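Long-range contacts in bacteriohemerythrin (Methylococcus capsulatus, PDB 4XPX), which binds oxygen reversibly at a two-iron centre and may store it or deliver it to oxygen-requiring enzymes: residues A[1-10]-A[22-33]; A[57-68]-A[121-129]. All coordinates share one frame; numbering follows the deposited sequence.

Contact 1 (A[1-10]-A[22-33]); sequences ALMTWTAAEF and KTIFDMVNKLHD
Met3 and Asn29 meet through their polar groups: the side-chain amide of Asn29 pairs with the NH and C=O of the single residue Met3. Met3 N donates to Asn29 OD1 at 2.8 Å, and Asn29 ND2 returns a straighter bond to Met3 O at 3.0 Å, the N-H pointing at its acceptor with an angle of 168°. The two bonds fix the rotation of the amide and give the non-helical residues 1-6 a polar hold on helix 15-34. Leu2 N also approaches Asn29 OD1, but at a poor angle, and is not bonded to it. A water lies within hydrogen-bonding distance of Asp26 OD1 and, only weakly, of Met3 O.

Around this polar pair the contact is apolar and aromatic. Met3, bent at its last torsion (chi3 69°), lays CE over the centre of the Phe25 ring, 3.4 Å from its centroid, while Met3 SD touches Val28 CG1. The opposite face of Phe25 receives the edge of Trp5, and the edge of Phe25 in turn points at the face of Phe10, two T-shaped pairs sharing one ring. Lys22 stretches along Trp5: its CE sits 3.4 Å from the centroid of the six-membered ring, and its NZ stands 4.2 Å from the same centroid, over the ring face, in a cation-pi contact. At the other end Leu2 CB lies over the face of His32, whose ND1 is satisfied by Thr106 of helix 103-121. Thr6 caps the helix that follows, its OG1 accepting from Glu9 N and donating to Glu9 OE1.

An extended N-terminal arm laid along the first long helix of a four-helix bundle, with aromatic side chains tucked against it, is the arrangement of the hemerythrin fold.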
loop_
_atom_site.group_PDB
_atom_site.type_symbol
_atom_site.label_atom_id
_atom_site.label_comp_id
_atom_site.label_asym_id
_atom_site.label_seq_id
_atom_site.Cartn_x
_atom_site.Cartn_y
_atom_site.Cartn_z
ATOM N N ALA A 1 0.550 5.344 -14.759
ATOM C CA ALA A 1 1.105 4.301 -15.510
ATOM C C ALA A 1 1.062 2.915 -15.078
ATOM O O ALA A 1 0.333 2.136 -15.725
ATOM C CB ALA A 1 2.564 4.652 -15.757
ATOM N N LEU A 2 1.807 2.537 -14.056
ATOM C CA LEU A 2 1.802 1.158 -13.673
ATOM C C LEU A 2 0.387 0.678 -13.277
ATOM O O LEU A 2 -0.020 -0.428 -13.685
ATOM C CB LEU A 2 2.786 0.942 -12.529
ATOM C CG LEU A 2 2.828 -0.505 -12.011
ATOM C CD1 LEU A 2 3.327 -1.486 -13.045
ATOM C CD2 LEU A 2 3.718 -0.529 -10.783
ATOM N N MET A 3 -0.265 1.439 -12.411
ATOM C CA MET A 3 -1.513 1.044 -11.746
ATOM C C MET A 3 -2.664 1.880 -12.210
ATOM O O MET A 3 -2.511 3.105 -12.410
ATOM C CB MET A 3 -1.385 1.185 -10.244
ATOM C CG MET A 3 -0.239 0.301 -9.706
ATOM S SD MET A 3 -0.269 0.120 -7.897
ATOM C CE MET A 3 -1.745 -0.870 -7.705
ATOM N N THR A 4 -3.830 1.291 -12.309
ATOM C CA THR A 4 -5.071 2.007 -12.604
ATOM C C THR A 4 -6.145 1.549 -11.636
ATOM O O THR A 4 -6.441 0.349 -11.543
ATOM C CB THR A 4 -5.568 1.725 -14.029
ATOM O OG1 THR A 4 -4.579 2.186 -14.957
ATOM C CG2 THR A 4 -6.840 2.439 -14.330
ATOM N N TRP A 5 -6.706 2.435 -10.849
ATOM C CA TRP A 5 -7.802 2.124 -9.936
ATOM C C TRP A 5 -9.107 2.134 -10.688
ATOM O O TRP A 5 -9.385 3.103 -11.427
ATOM C CB TRP A 5 -7.788 3.139 -8.789
ATOM C CG TRP A 5 -8.772 2.750 -7.685
ATOM C CD1 TRP A 5 -8.405 2.169 -6.484
ATOM C CD2 TRP A 5 -10.173 3.031 -7.573
ATOM N NE1 TRP A 5 -9.514 2.037 -5.685
ATOM C CE2 TRP A 5 -10.604 2.526 -6.348
ATOM C CE3 TRP A 5 -11.142 3.599 -8.451
ATOM C CZ2 TRP A 5 -11.943 2.606 -5.903
ATOM C CZ3 TRP A 5 -12.447 3.675 -8.009
ATOM C CH2 TRP A 5 -12.834 3.185 -6.783
ATOM N N THR A 6 -9.925 1.110 -10.486
ATOM C CA THR A 6 -11.310 1.168 -10.945
ATOM C C THR A 6 -12.178 0.608 -9.829
ATOM O O THR A 6 -11.714 -0.198 -9.035
ATOM C CB THR A 6 -11.584 0.315 -12.222
ATOM O OG1 THR A 6 -11.525 -1.037 -11.889
ATOM C CG2 THR A 6 -10.617 0.659 -13.328
ATOM N N ALA A 7 -13.452 0.987 -9.815
ATOM C CA ALA A 7 -14.365 0.514 -8.790
ATOM C C ALA A 7 -14.615 -0.978 -8.936
ATOM O O ALA A 7 -14.731 -1.695 -7.946
ATOM C CB ALA A 7 -15.645 1.305 -8.817
ATOM N N ALA A 8 -14.811 -1.466 -10.176
ATOM C CA ALA A 8 -15.049 -2.871 -10.365
ATOM C C ALA A 8 -13.958 -3.745 -9.752
ATOM O O ALA A 8 -14.164 -4.798 -9.136
ATOM C CB ALA A 8 -15.190 -3.254 -11.853
ATOM N N GLU A 9 -12.688 -3.323 -9.970
ATOM C CA GLU A 9 -11.592 -4.150 -9.444
ATOM C C GLU A 9 -11.414 -3.972 -7.932
ATOM O O GLU A 9 -11.135 -4.924 -7.251
ATOM C CB GLU A 9 -10.292 -3.758 -10.142
ATOM C CG GLU A 9 -10.128 -4.125 -11.601
ATOM C CD GLU A 9 -8.914 -3.152 -12.301
ATOM O OE1 GLU A 9 -9.120 -2.019 -12.679
ATOM O OE2 GLU A 9 -7.908 -3.760 -12.253
ATOM N N PHE A 10 -11.546 -2.688 -7.480
ATOM C CA PHE A 10 -10.975 -2.344 -6.197
ATOM C C PHE A 10 -11.923 -1.666 -5.280
ATOM O O PHE A 10 -11.570 -1.419 -4.084
ATOM C CB PHE A 10 -9.731 -1.463 -6.351
ATOM C CG PHE A 10 -8.643 -2.116 -7.170
ATOM C CD1 PHE A 10 -8.148 -3.348 -6.810
ATOM C CD2 PHE A 10 -8.149 -1.509 -8.294
ATOM C CE1 PHE A 10 -7.201 -3.957 -7.585
ATOM C CE2 PHE A 10 -7.235 -2.161 -9.128
ATOM C CZ PHE A 10 -6.753 -3.392 -8.726
ATOM N N LYS A 22 -6.569 5.177 -3.867
ATOM C CA LYS A 22 -6.255 5.960 -5.083
ATOM C C LYS A 22 -4.977 6.743 -4.878
ATOM O O LYS A 22 -4.127 6.824 -5.837
ATOM C CB LYS A 22 -7.419 6.864 -5.441
ATOM C CG LYS A 22 -8.639 6.142 -5.922
ATOM C CD LYS A 22 -9.807 7.081 -6.029
ATOM C CE LYS A 22 -11.032 6.350 -6.147
ATOM N NZ LYS A 22 -12.220 7.178 -6.459
ATOM N N THR A 23 -4.745 7.327 -3.677
ATOM C CA THR A 23 -3.476 7.997 -3.440
ATOM C C THR A 23 -2.312 7.036 -3.497
ATOM O O THR A 23 -1.264 7.361 -4.119
ATOM C CB THR A 23 -3.510 8.686 -2.060
ATOM O OG1 THR A 23 -4.473 9.744 -2.066
ATOM C CG2 THR A 23 -2.150 9.234 -1.660
ATOM N N ILE A 24 -2.423 5.853 -2.894
ATOM C CA ILE A 24 -1.362 4.863 -2.971
ATOM C C ILE A 24 -1.023 4.572 -4.429
ATOM O O ILE A 24 0.164 4.503 -4.798
ATOM C CB ILE A 24 -1.722 3.621 -2.174
ATOM C CG1 ILE A 24 -1.738 3.898 -0.679
ATOM C CG2 ILE A 24 -0.766 2.492 -2.492
ATOM C CD1 ILE A 24 -2.402 2.854 0.176
ATOM N N PHE A 25 -2.029 4.328 -5.221
ATOM C CA PHE A 25 -1.775 3.969 -6.637
ATOM C C PHE A 25 -1.008 5.108 -7.311
ATOM O O PHE A 25 -0.062 4.869 -8.089
ATOM C CB PHE A 25 -3.055 3.698 -7.414
ATOM C CG PHE A 25 -3.737 2.373 -7.167
ATOM C CD1 PHE A 25 -3.706 1.687 -5.934
ATOM C CD2 PHE A 25 -4.415 1.781 -8.197
ATOM C CE1 PHE A 25 -4.411 0.502 -5.787
ATOM C CE2 PHE A 25 -5.082 0.565 -8.051
ATOM C CZ PHE A 25 -5.120 -0.066 -6.834
ATOM N N ASP A 26 -1.408 6.349 -7.064
ATOM C CA ASP A 26 -0.701 7.495 -7.681
ATOM C C ASP A 26 0.732 7.545 -7.211
ATOM O O ASP A 26 1.669 7.856 -8.011
ATOM C CB ASP A 26 -1.443 8.772 -7.350
ATOM C CG ASP A 26 -2.689 9.017 -8.132
ATOM O OD1 ASP A 26 -2.951 8.345 -9.174
ATOM O OD2 ASP A 26 -3.529 9.962 -7.751
ATOM N N MET A 27 0.975 7.300 -5.928
ATOM C CA MET A 27 2.336 7.392 -5.399
ATOM C C MET A 27 3.188 6.228 -5.893
ATOM O O MET A 27 4.421 6.427 -6.144
ATOM C CB MET A 27 2.272 7.450 -3.847
ATOM C CG MET A 27 1.589 8.701 -3.354
ATOM S SD MET A 27 1.603 8.843 -1.548
ATOM C CE MET A 27 3.275 9.514 -1.285
ATOM N N VAL A 28 2.630 5.021 -6.029
ATOM C CA VAL A 28 3.334 3.894 -6.675
ATOM C C VAL A 28 3.676 4.276 -8.101
ATOM O O VAL A 28 4.803 3.988 -8.579
ATOM C CB VAL A 28 2.513 2.627 -6.625
ATOM C CG1 VAL A 28 3.122 1.535 -7.478
ATOM C CG2 VAL A 28 2.343 2.115 -5.190
ATOM N N ASN A 29 2.743 4.861 -8.819
ATOM C CA ASN A 29 3.010 5.198 -10.218
ATOM C C ASN A 29 4.151 6.156 -10.343
ATOM O O ASN A 29 4.989 6.015 -11.274
ATOM C CB ASN A 29 1.733 5.794 -10.844
ATOM C CG ASN A 29 0.707 4.716 -11.140
ATOM O OD1 ASN A 29 1.018 3.535 -11.125
ATOM N ND2 ASN A 29 -0.537 5.106 -11.410
ATOM N N LYS A 30 4.232 7.152 -9.462
ATOM C CA LYS A 30 5.351 8.074 -9.474
ATOM C C LYS A 30 6.627 7.345 -9.191
ATOM O O LYS A 30 7.664 7.588 -9.910
ATOM C CB LYS A 30 5.153 9.209 -8.509
ATOM C CG LYS A 30 4.135 10.205 -8.884
ATOM C CD LYS A 30 3.956 11.241 -7.816
ATOM C CE LYS A 30 2.906 12.345 -8.109
ATOM N NZ LYS A 30 3.003 12.799 -9.508
ATOM N N LEU A 31 6.658 6.504 -8.199
ATOM C CA LEU A 31 7.875 5.769 -7.888
ATOM C C LEU A 31 8.270 4.877 -9.037
ATOM O O LEU A 31 9.505 4.775 -9.362
ATOM C CB LEU A 31 7.664 4.910 -6.629
ATOM C CG LEU A 31 8.925 4.149 -6.145
ATOM C CD1 LEU A 31 10.114 5.015 -5.874
ATOM C CD2 LEU A 31 8.562 3.321 -4.908
ATOM N N HIS A 32 7.366 4.323 -9.708
ATOM C CA HIS A 32 7.617 3.344 -10.789
ATOM C C HIS A 32 8.369 3.959 -11.927
ATOM O O HIS A 32 9.304 3.350 -12.477
ATOM C CB HIS A 32 6.297 2.754 -11.291
ATOM C CG HIS A 32 6.466 1.716 -12.356
ATOM N ND1 HIS A 32 7.142 0.534 -12.144
ATOM C CD2 HIS A 32 6.045 1.683 -13.642
ATOM C CE1 HIS A 32 7.132 -0.183 -13.254
ATOM N NE2 HIS A 32 6.472 0.490 -14.179
ATOM N N ASP A 33 7.883 5.251 -12.235
ATOM C CA ASP A 33 8.528 6.056 -13.273
ATOM C C ASP A 33 9.909 6.440 -12.865
ATOM O O ASP A 33 10.901 6.310 -13.654
ATOM C CB ASP A 33 7.623 7.240 -13.601
ATOM C CG ASP A 33 6.395 6.865 -14.387
ATOM O OD1 ASP A 33 6.249 5.759 -14.952
ATOM O OD2 ASP A 33 5.555 7.783 -14.413
HETATM O O HOH W 1 -4.067 5.695 -10.678
#

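Contact 2 (A[57-68]-A[121-129]). With FE2 (Fe (II) ion), chain C; FE2 (Fe (II) ion), chain B.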
loop_
_atom_site.group_PDB
_atom_site.type_symbol
_atom_site.label_atom_id
_atom_site.label_comp_id
_atom_site.label_asym_id
_atom_site.label_seq_id
_atom_site.Cartn_x
_atom_site.Cartn_y
_atom_site.Cartn_z
ATOM N N HIS A 57 -2.293 4.547 5.962
ATOM C CA HIS A 57 -3.479 3.909 5.447
ATOM C C HIS A 57 -3.805 2.654 6.280
ATOM O O HIS A 57 -4.991 2.401 6.646
ATOM C CB HIS A 57 -3.256 3.550 3.988
ATOM C CG HIS A 57 -4.314 2.614 3.452
ATOM N ND1 HIS A 57 -5.658 2.910 3.449
ATOM C CD2 HIS A 57 -4.221 1.348 2.969
ATOM C CE1 HIS A 57 -6.326 1.847 2.969
ATOM N NE2 HIS A 57 -5.479 0.881 2.676
ATOM N N PHE A 58 -2.813 1.829 6.525
ATOM C CA PHE A 58 -3.041 0.619 7.317
ATOM C C PHE A 58 -3.572 0.982 8.671
ATOM O O PHE A 58 -4.504 0.301 9.191
ATOM C CB PHE A 58 -1.755 -0.193 7.438
ATOM C CG PHE A 58 -1.297 -0.844 6.122
ATOM C CD1 PHE A 58 -0.025 -1.413 6.115
ATOM C CD2 PHE A 58 -2.093 -0.942 5.014
ATOM C CE1 PHE A 58 0.440 -2.071 4.986
ATOM C CE2 PHE A 58 -1.574 -1.601 3.914
ATOM C CZ PHE A 58 -0.362 -2.182 3.891
ATOM N N LYS A 59 -3.023 1.978 9.320
ATOM C CA LYS A 59 -3.502 2.422 10.640
ATOM C C LYS A 59 -4.928 2.870 10.531
ATOM O O LYS A 59 -5.728 2.644 11.481
ATOM C CB LYS A 59 -2.585 3.487 11.187
ATOM C CG LYS A 59 -1.267 3.023 11.648
ATOM C CD LYS A 59 -0.467 4.259 12.121
ATOM C CE LYS A 59 0.921 3.884 12.554
ATOM N NZ LYS A 59 1.470 5.268 12.833
ATOM N N SER A 60 -5.281 3.560 9.471
ATOM C CA SER A 60 -6.641 4.025 9.315
ATOM C C SER A 60 -7.619 2.883 9.206
ATOM O O SER A 60 -8.688 2.866 9.897
ATOM C CB SER A 60 -6.756 4.884 8.068
ATOM O OG SER A 60 -5.923 6.044 8.055
ATOM N N GLU A 61 -7.314 1.900 8.365
ATOM C CA GLU A 61 -8.169 0.731 8.241
ATOM C C GLU A 61 -8.218 -0.007 9.598
ATOM O O GLU A 61 -9.332 -0.469 10.011
ATOM C CB GLU A 61 -7.626 -0.276 7.218
ATOM C CG GLU A 61 -7.801 0.160 5.769
ATOM C CD GLU A 61 -7.401 -0.951 4.805
ATOM O OE1 GLU A 61 -6.871 -1.951 5.251
ATOM O OE2 GLU A 61 -7.678 -0.746 3.571
ATOM N N GLU A 62 -7.111 -0.180 10.250
ATOM C CA GLU A 62 -7.083 -0.978 11.498
ATOM C C GLU A 62 -7.884 -0.308 12.563
ATOM O O GLU A 62 -8.606 -1.014 13.329
ATOM C CB GLU A 62 -5.640 -1.182 11.944
ATOM C CG GLU A 62 -4.907 -2.143 11.039
ATOM C CD GLU A 62 -3.398 -2.083 11.150
ATOM O OE1 GLU A 62 -2.872 -1.639 12.244
ATOM O OE2 GLU A 62 -2.663 -2.530 10.224
ATOM N N THR A 63 -7.802 0.992 12.717
ATOM C CA THR A 63 -8.569 1.683 13.743
ATOM C C THR A 63 -10.021 1.482 13.492
ATOM O O THR A 63 -10.810 1.186 14.481
ATOM C CB THR A 63 -8.218 3.184 13.766
ATOM O OG1 THR A 63 -6.826 3.365 14.071
ATOM C CG2 THR A 63 -9.058 3.935 14.764
ATOM N N GLU A 64 -10.490 1.608 12.282
ATOM C CA GLU A 64 -11.892 1.433 11.991
ATOM C C GLU A 64 -12.331 0.005 12.178
ATOM O O GLU A 64 -13.414 -0.243 12.780
ATOM C CB GLU A 64 -12.171 1.934 10.588
ATOM C CG GLU A 64 -12.081 3.412 10.351
ATOM C CD GLU A 64 -12.821 4.267 11.326
ATOM O OE1 GLU A 64 -14.009 4.002 11.373
ATOM O OE2 GLU A 64 -12.238 5.120 12.078
ATOM N N MET A 65 -11.594 -0.941 11.678
ATOM C CA MET A 65 -11.927 -2.329 11.879
ATOM C C MET A 65 -12.025 -2.684 13.357
ATOM O O MET A 65 -13.002 -3.378 13.784
ATOM C CB MET A 65 -10.896 -3.259 11.228
ATOM C CG MET A 65 -11.015 -3.332 9.710
ATOM S SD MET A 65 -9.891 -4.579 8.977
ATOM C CE MET A 65 -8.268 -3.734 9.074
ATOM N N GLN A 66 -11.025 -2.158 14.146
ATOM C CA GLN A 66 -11.083 -2.746 15.489
ATOM C C GLN A 66 -12.192 -2.074 16.288
ATOM O O GLN A 66 -12.924 -2.758 17.050
ATOM C CB GLN A 66 -9.740 -2.604 16.208
ATOM C CG GLN A 66 -9.673 -3.314 17.550
ATOM C CD GLN A 66 -8.285 -3.295 18.153
ATOM O OE1 GLN A 66 -7.334 -2.826 17.525
ATOM N NE2 GLN A 66 -8.161 -3.804 19.375
ATOM N N LYS A 67 -12.453 -0.796 16.052
ATOM C CA LYS A 67 -13.506 -0.054 16.775
ATOM C C LYS A 67 -14.828 -0.602 16.472
ATOM O O LYS A 67 -15.726 -0.600 17.371
ATOM C CB LYS A 67 -13.437 1.373 16.302
ATOM C CG LYS A 67 -14.479 2.275 16.656
ATOM C CD LYS A 67 -14.062 3.674 16.079
ATOM C CE LYS A 67 -14.876 4.775 16.723
ATOM N NZ LYS A 67 -15.126 4.605 18.256
ATOM N N LYS A 68 -15.071 -1.161 15.305
ATOM C CA LYS A 68 -16.339 -1.689 14.936
ATOM C C LYS A 68 -16.446 -3.195 15.188
ATOM O O LYS A 68 -17.503 -3.789 14.881
ATOM C CB LYS A 68 -16.626 -1.372 13.465
ATOM C CG LYS A 68 -16.786 0.140 13.267
ATOM C CD LYS A 68 -16.914 0.595 11.847
ATOM C CE LYS A 68 -17.359 2.150 11.823
ATOM N NZ LYS A 68 -17.645 2.673 10.395
ATOM N N ASP A 121 -9.320 -6.286 1.670
ATOM C CA ASP A 121 -10.034 -5.065 1.993
ATOM C C ASP A 121 -11.499 -5.125 1.633
ATOM O O ASP A 121 -12.350 -4.626 2.390
ATOM C CB ASP A 121 -9.397 -3.822 1.333
ATOM C CG ASP A 121 -8.077 -3.412 1.931
ATOM O OD1 ASP A 121 -7.728 -3.886 3.036
ATOM O OD2 ASP A 121 -7.408 -2.587 1.250
ATOM N N LYS A 122 -11.876 -5.665 0.481
ATOM C CA LYS A 122 -13.275 -5.657 0.139
ATOM C C LYS A 122 -14.094 -6.316 1.218
ATOM O O LYS A 122 -15.337 -6.018 1.360
ATOM C CB LYS A 122 -13.554 -6.308 -1.222
ATOM C CG LYS A 122 -13.229 -5.402 -2.388
ATOM C CD LYS A 122 -13.640 -6.133 -3.718
ATOM C CE LYS A 122 -13.225 -5.311 -4.916
ATOM N NZ LYS A 122 -13.972 -5.855 -6.112
ATOM N N LEU A 123 -13.563 -7.288 1.914
ATOM C CA LEU A 123 -14.331 -8.038 2.918
ATOM C C LEU A 123 -14.785 -7.146 4.055
ATOM O O LEU A 123 -15.796 -7.521 4.747
ATOM C CB LEU A 123 -13.525 -9.180 3.485
ATOM C CG LEU A 123 -13.128 -10.211 2.436
ATOM C CD1 LEU A 123 -12.351 -11.366 3.070
ATOM C CD2 LEU A 123 -14.264 -10.765 1.644
ATOM N N TYR A 124 -14.151 -6.001 4.338
ATOM C CA TYR A 124 -14.642 -5.150 5.401
ATOM C C TYR A 124 -15.756 -4.210 4.989
ATOM O O TYR A 124 -16.249 -3.465 5.801
ATOM C CB TYR A 124 -13.509 -4.355 6.142
ATOM C CG TYR A 124 -12.682 -3.421 5.297
ATOM C CD1 TYR A 124 -13.239 -2.470 4.455
ATOM C CD2 TYR A 124 -11.283 -3.434 5.415
ATOM C CE1 TYR A 124 -12.448 -1.593 3.715
ATOM C CE2 TYR A 124 -10.498 -2.611 4.661
ATOM C CZ TYR A 124 -11.046 -1.703 3.803
ATOM O OH TYR A 124 -10.315 -0.868 2.985
ATOM N N GLY A 125 -16.144 -4.245 3.720
ATOM C CA GLY A 125 -17.098 -3.249 3.246
ATOM C C GLY A 125 -18.403 -3.272 4.022
ATOM O O GLY A 125 -18.844 -2.235 4.460
ATOM N N PRO A 126 -19.058 -4.456 4.174
ATOM C CA PRO A 126 -20.383 -4.413 4.892
ATOM C C PRO A 126 -20.197 -3.845 6.280
ATOM O O PRO A 126 -21.105 -3.066 6.754
ATOM C CB PRO A 126 -20.791 -5.879 4.852
ATOM C CG PRO A 126 -20.214 -6.338 3.600
ATOM C CD PRO A 126 -18.834 -5.705 3.512
ATOM N N CYS A 127 -19.164 -4.207 7.030
ATOM C CA CYS A 127 -19.002 -3.749 8.385
ATOM C C CYS A 127 -18.684 -2.265 8.440
ATOM O O CYS A 127 -19.295 -1.479 9.225
ATOM C CB CYS A 127 -17.834 -4.542 9.052
ATOM S SG CYS A 127 -17.504 -4.081 10.763
ATOM N N LEU A 128 -17.753 -1.789 7.604
ATOM C CA LEU A 128 -17.267 -0.423 7.715
ATOM C C LEU A 128 -18.148 0.555 7.000
ATOM O O LEU A 128 -18.102 1.727 7.387
ATOM C CB LEU A 128 -15.861 -0.251 7.225
ATOM C CG LEU A 128 -14.743 -0.574 8.208
ATOM C CD1 LEU A 128 -14.874 -1.741 9.188
ATOM C CD2 LEU A 128 -13.361 -0.410 7.655
ATOM N N SER A 129 -18.978 0.131 6.066
ATOM C CA SER A 129 -19.957 1.040 5.389
ATOM C C SER A 129 -21.289 1.138 6.199
ATOM O O SER A 129 -22.059 2.085 5.954
ATOM C CB SER A 129 -20.191 0.583 3.951
ATOM O OG SER A 129 -20.988 -0.578 4.010
HETATM FE FE FE2 C . -6.187 -1.014 1.944
HETATM FE FE FE2 B . -5.960 -3.615 4.209
HETATM O O HOH W 2 -20.074 0.847 10.169
HETATM O O HOH W 3 -4.849 -2.136 2.885
HETATM O O HOH W 4 -4.179 -1.365 0.471
#
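Glu61 and Asp121 face each other with their CA atoms 8.7 Å apart, and the backbones draw closer toward the C-terminal ends of the two segments, to 7.0 Å between Met65 CA and Leu128 CA. The wider end is filled by two iron ions. Glu61 and Asp121 both bridge them, their carboxylate planes nearly perpendicular at 82°. One iron takes Glu61 OE2, Asp121 OD2 and His57 NE2, with His21 as a further ligand; the other takes Glu61 OE1 and Asp121 OD1 together with His76, His80 and His116. A water also bridges the pair.

Tyr124 OH donates to Glu61 OE2 at 2.7 Å, coming from well above the carboxylate plane. A phenylalanine in place of Tyr124 would probably leave Glu61 OE2 without this donor and the carboxylate less firmly set. Met65 SD touches Tyr124 CD2, Leu128 CD1 rests on Met65, and Lys68 NZ makes a weak bond to Leu128 O.

A second, longer-bound water, 2.5 Å from the iron held by His57, is consistent with a weakly held, exchangeable position; as in other hemerythrins, oxygen probably binds at this iron.

How the contacts relate
Contact 2 is buried and built round metal, whereas contact 1 is only partly buried and lies on the outside of the bundle. The chemistry follows the place: an asparagine amide, a lysine over an indole and a run of aromatic rings attach the arm to helix 15-34, while carboxylates and a histidine gather in contact 2 to hold iron. The two share no helix, yet they touch. Ile24 CD1 packs on His57 CD2, and Ala8 O is weakly bonded to Lys122 NZ. His21, the residue before segment 22-33, joins them further, being an iron ligand touched by both Trp5 and Tyr124, so Trp5 of the arm belongs to the second shell of the metal site.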